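Local coordinates for protein lambda integrase (Enterobacteria phage lambda, PDB 1AE9) that catalyses site-specific recombination that integrates phage DNA into the host genome and, together with excisionase, excises it, the chain here being its catalytic domain, at residues A[21-33]-A[77-90]. Sequence-based numbering, arbitrary orientation.
Sequences CWLRLAMELAVVT and ISMKETLDKCKEIL
Leu25 pushes into helix 79-90 as a knob into a hole lined by Thr82, Lys85, Cys86 and Leu90. Its two methyls divide the work: CD1 meets Leu90 CD1 tip to tip at 3.7 Å, while CD2 lies against the aliphatic part of Lys85, 3.6 Å from its CB. A branched leucine suits this place because it fills the hole on two sides at once. One turn on, Glu28 supplies the polar link, long enough to carry its charge across to helix 79-90. With CG anti to the carbonyl carbon (chi1 -70°) and the chain extended beyond it, the Glu28 side chain crosses that of Lys85 at about a right angle and presents its carboxylate to NZ. Lysine suits both neighbours, its stem lying on Leu25 while bends at chi2 and chi3 bring NZ to 3.0 Å from Glu28 OE1, on that oxygen's syn lone-pair side, in a salt bridge; its bond to OE2 is weak. Thr82 OG1 lies 2.9 Å from the same OE1, and Tyr13 OH hydrogen-bonds to OE2, so this buried carboxylate has polar partners at both oxygens and a lysine that probably favours its charged form. Toward the start of helix 79-90, Val32 CB packs 3.7 Å from Ile77 CG2, Met79 CB faces the fork between the Val32 methyls, and the straight methionine reaches as far as Thr33, CE 3.9 Å from its CG2. The helices run roughly antiparallel, at 149°, with axes 9.9 Å apart. Tyr9 of helix 6-15 packs on Glu28, Val31 and Ile77, Ile72 of strand 71-72 covers Val31 and Val32, and helix 106-120 of this tyrosine recombinase catalytic domain receives the ring of Trp22, edge-to-face with Tyr112.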
# COMPACT_ATOMS: atom_id res chain seq x y z
N CYS A 21 17.12 -6.82 -9.60
CA CYS A 21 17.06 -7.87 -10.62
C CYS A 21 15.64 -8.30 -11.03
O CYS A 21 15.41 -8.69 -12.18
CB CYS A 21 17.86 -9.09 -10.14
SG CYS A 21 17.51 -9.57 -8.40
N TRP A 22 14.69 -8.22 -10.11
CA TRP A 22 13.33 -8.62 -10.40
C TRP A 22 12.54 -7.67 -11.31
O TRP A 22 11.56 -8.09 -11.92
CB TRP A 22 12.53 -8.88 -9.11
CG TRP A 22 12.47 -7.71 -8.14
CD1 TRP A 22 13.19 -7.56 -6.98
CD2 TRP A 22 11.62 -6.55 -8.24
NE1 TRP A 22 12.84 -6.39 -6.36
CE2 TRP A 22 11.89 -5.74 -7.10
CE3 TRP A 22 10.67 -6.11 -9.17
CZ2 TRP A 22 11.23 -4.53 -6.87
CZ3 TRP A 22 10.02 -4.90 -8.94
CH2 TRP A 22 10.30 -4.12 -7.80
N LEU A 23 12.96 -6.40 -11.43
CA LEU A 23 12.22 -5.45 -12.25
C LEU A 23 12.11 -5.86 -13.71
O LEU A 23 11.00 -5.93 -14.25
CB LEU A 23 12.79 -4.02 -12.13
CG LEU A 23 11.99 -2.94 -12.89
CD1 LEU A 23 10.51 -2.96 -12.47
CD2 LEU A 23 12.59 -1.57 -12.65
N ARG A 24 13.24 -6.14 -14.36
CA ARG A 24 13.23 -6.55 -15.76
C ARG A 24 12.40 -7.82 -15.97
O ARG A 24 11.67 -7.93 -16.95
CB ARG A 24 14.66 -6.77 -16.27
CG ARG A 24 15.40 -5.47 -16.57
CD ARG A 24 16.79 -5.73 -17.11
NE ARG A 24 17.41 -4.51 -17.63
CZ ARG A 24 18.73 -4.30 -17.72
NH1 ARG A 24 19.58 -5.23 -17.32
NH2 ARG A 24 19.19 -3.17 -18.22
N LEU A 25 12.50 -8.75 -15.02
CA LEU A 25 11.77 -10.01 -15.11
C LEU A 25 10.26 -9.78 -14.95
O LEU A 25 9.46 -10.40 -15.66
CB LEU A 25 12.30 -11.00 -14.08
CG LEU A 25 13.76 -11.41 -14.36
CD1 LEU A 25 14.35 -12.16 -13.17
CD2 LEU A 25 13.83 -12.25 -15.63
N ALA A 26 9.88 -8.89 -14.04
CA ALA A 26 8.46 -8.58 -13.85
C ALA A 26 7.92 -7.91 -15.12
O ALA A 26 6.79 -8.17 -15.53
CB ALA A 26 8.27 -7.69 -12.64
N MET A 27 8.74 -7.05 -15.74
CA MET A 27 8.35 -6.36 -16.98
C MET A 27 8.09 -7.37 -18.09
O MET A 27 7.06 -7.31 -18.78
CB MET A 27 9.43 -5.36 -17.43
CG MET A 27 9.45 -4.06 -16.63
SD MET A 27 10.85 -2.98 -17.01
CE MET A 27 10.42 -2.52 -18.74
N GLU A 28 9.01 -8.32 -18.25
CA GLU A 28 8.86 -9.34 -19.28
C GLU A 28 7.62 -10.20 -19.03
O GLU A 28 6.83 -10.45 -19.95
CB GLU A 28 10.09 -10.23 -19.32
CG GLU A 28 11.32 -9.54 -19.87
CD GLU A 28 12.55 -10.43 -19.87
OE1 GLU A 28 12.51 -11.53 -19.28
OE2 GLU A 28 13.57 -10.02 -20.46
N LEU A 29 7.43 -10.61 -17.78
CA LEU A 29 6.28 -11.44 -17.42
C LEU A 29 4.96 -10.69 -17.65
O LEU A 29 3.97 -11.29 -18.07
CB LEU A 29 6.42 -11.92 -15.97
CG LEU A 29 5.85 -13.29 -15.64
CD1 LEU A 29 6.58 -14.38 -16.44
CD2 LEU A 29 5.98 -13.56 -14.14
N ALA A 30 4.95 -9.39 -17.41
CA ALA A 30 3.75 -8.59 -17.60
C ALA A 30 3.34 -8.54 -19.08
O ALA A 30 2.15 -8.62 -19.40
CB ALA A 30 3.97 -7.18 -17.08
N VAL A 31 4.33 -8.38 -19.96
CA VAL A 31 4.06 -8.30 -21.40
C VAL A 31 3.72 -9.66 -22.03
O VAL A 31 2.80 -9.75 -22.82
CB VAL A 31 5.23 -7.62 -22.18
CG1 VAL A 31 4.96 -7.62 -23.69
CG2 VAL A 31 5.41 -6.17 -21.69
N VAL A 32 4.44 -10.71 -21.65
CA VAL A 32 4.17 -12.02 -22.23
C VAL A 32 2.92 -12.73 -21.69
O VAL A 32 2.35 -13.59 -22.37
CB VAL A 32 5.44 -12.93 -22.19
CG1 VAL A 32 5.65 -13.53 -20.82
CG2 VAL A 32 5.35 -14.01 -23.26
N THR A 33 2.49 -12.41 -20.47
CA THR A 33 1.29 -13.05 -19.92
C THR A 33 0.07 -12.13 -19.98
O THR A 33 -1.07 -12.59 -19.88
CB THR A 33 1.45 -13.51 -18.43
OG1 THR A 33 1.50 -12.37 -17.57
CG2 THR A 33 2.70 -14.37 -18.25
N ILE A 77 10.62 -11.71 -26.31
CA ILE A 77 10.34 -12.23 -24.97
C ILE A 77 9.79 -13.64 -25.05
O ILE A 77 8.79 -13.89 -25.71
CB ILE A 77 9.33 -11.34 -24.21
CG1 ILE A 77 9.91 -9.94 -24.00
CG2 ILE A 77 8.99 -11.97 -22.87
CD1 ILE A 77 8.91 -8.93 -23.49
N SER A 78 10.48 -14.57 -24.40
CA SER A 78 10.04 -15.95 -24.37
C SER A 78 9.56 -16.22 -22.96
O SER A 78 10.32 -16.03 -22.01
CB SER A 78 11.19 -16.89 -24.71
OG SER A 78 10.86 -18.24 -24.43
N MET A 79 8.32 -16.66 -22.81
CA MET A 79 7.78 -16.93 -21.49
C MET A 79 8.60 -17.99 -20.75
O MET A 79 8.90 -17.80 -19.57
CB MET A 79 6.30 -17.35 -21.57
CG MET A 79 5.60 -17.44 -20.19
SD MET A 79 3.81 -17.54 -20.32
CE MET A 79 3.38 -18.20 -18.73
N LYS A 80 8.99 -19.06 -21.44
CA LYS A 80 9.77 -20.12 -20.81
C LYS A 80 11.12 -19.60 -20.32
O LYS A 80 11.53 -19.89 -19.20
CB LYS A 80 9.98 -21.29 -21.78
N GLU A 81 11.79 -18.82 -21.17
CA GLU A 81 13.10 -18.24 -20.84
C GLU A 81 13.00 -17.32 -19.62
O GLU A 81 13.86 -17.34 -18.75
CB GLU A 81 13.63 -17.42 -22.01
CG GLU A 81 13.74 -18.18 -23.31
CD GLU A 81 15.06 -18.87 -23.47
OE1 GLU A 81 16.02 -18.19 -23.91
OE2 GLU A 81 15.15 -20.08 -23.18
N THR A 82 11.96 -16.48 -19.61
CA THR A 82 11.71 -15.55 -18.51
C THR A 82 11.46 -16.33 -17.22
O THR A 82 12.06 -16.02 -16.18
CB THR A 82 10.52 -14.63 -18.82
OG1 THR A 82 10.84 -13.80 -19.95
CG2 THR A 82 10.20 -13.74 -17.63
N LEU A 83 10.62 -17.36 -17.29
CA LEU A 83 10.33 -18.18 -16.11
C LEU A 83 11.60 -18.86 -15.61
O LEU A 83 11.83 -18.94 -14.40
CB LEU A 83 9.26 -19.22 -16.42
CG LEU A 83 7.84 -18.68 -16.61
CD1 LEU A 83 6.93 -19.80 -17.11
CD2 LEU A 83 7.31 -18.10 -15.31
N ASP A 84 12.44 -19.32 -16.54
CA ASP A 84 13.70 -19.96 -16.16
C ASP A 84 14.56 -18.96 -15.39
O ASP A 84 15.13 -19.29 -14.34
CB ASP A 84 14.47 -20.46 -17.38
CG ASP A 84 13.89 -21.74 -17.96
OD1 ASP A 84 12.90 -22.27 -17.40
OD2 ASP A 84 14.43 -22.22 -18.97
N LYS A 85 14.62 -17.73 -15.90
CA LYS A 85 15.39 -16.68 -15.26
C LYS A 85 14.81 -16.35 -13.87
O LYS A 85 15.57 -16.15 -12.92
CB LYS A 85 15.43 -15.43 -16.15
CG LYS A 85 16.36 -15.57 -17.36
CD LYS A 85 15.79 -14.93 -18.64
CE LYS A 85 15.59 -13.42 -18.53
NZ LYS A 85 15.11 -12.84 -19.82
N CYS A 86 13.49 -16.30 -13.76
CA CYS A 86 12.85 -16.01 -12.47
C CYS A 86 13.24 -17.09 -11.46
O CYS A 86 13.57 -16.79 -10.31
CB CYS A 86 11.32 -15.97 -12.61
SG CYS A 86 10.62 -14.54 -13.49
N LYS A 87 13.25 -18.34 -11.92
CA LYS A 87 13.60 -19.47 -11.07
C LYS A 87 15.06 -19.44 -10.64
O LYS A 87 15.37 -19.54 -9.45
CB LYS A 87 13.32 -20.78 -11.82
CG LYS A 87 13.36 -22.04 -10.96
CD LYS A 87 12.17 -22.07 -10.01
CE LYS A 87 12.07 -23.38 -9.27
NZ LYS A 87 10.94 -23.36 -8.30
N GLU A 88 15.95 -19.24 -11.60
CA GLU A 88 17.39 -19.22 -11.35
C GLU A 88 17.89 -17.99 -10.59
O GLU A 88 18.73 -18.10 -9.70
CB GLU A 88 18.15 -19.35 -12.68
CG GLU A 88 17.75 -20.59 -13.52
CD GLU A 88 18.34 -20.60 -14.94
OE1 GLU A 88 18.80 -19.53 -15.42
OE2 GLU A 88 18.33 -21.68 -15.57
N ILE A 89 17.36 -16.82 -10.94
CA ILE A 89 17.79 -15.55 -10.34
C ILE A 89 17.05 -15.09 -9.09
O ILE A 89 17.66 -14.52 -8.19
CB ILE A 89 17.72 -14.40 -11.39
CG1 ILE A 89 18.43 -14.81 -12.68
CG2 ILE A 89 18.32 -13.11 -10.81
CD1 ILE A 89 19.87 -15.25 -12.47
N LEU A 90 15.73 -15.27 -9.07
CA LEU A 90 14.92 -14.84 -7.93
C LEU A 90 14.74 -16.01 -6.95
O LEU A 90 15.01 -15.88 -5.76
CB LEU A 90 13.58 -14.26 -8.43
CG LEU A 90 13.73 -13.17 -9.52
CD1 LEU A 90 12.37 -12.69 -10.05
CD2 LEU A 90 14.54 -11.99 -8.99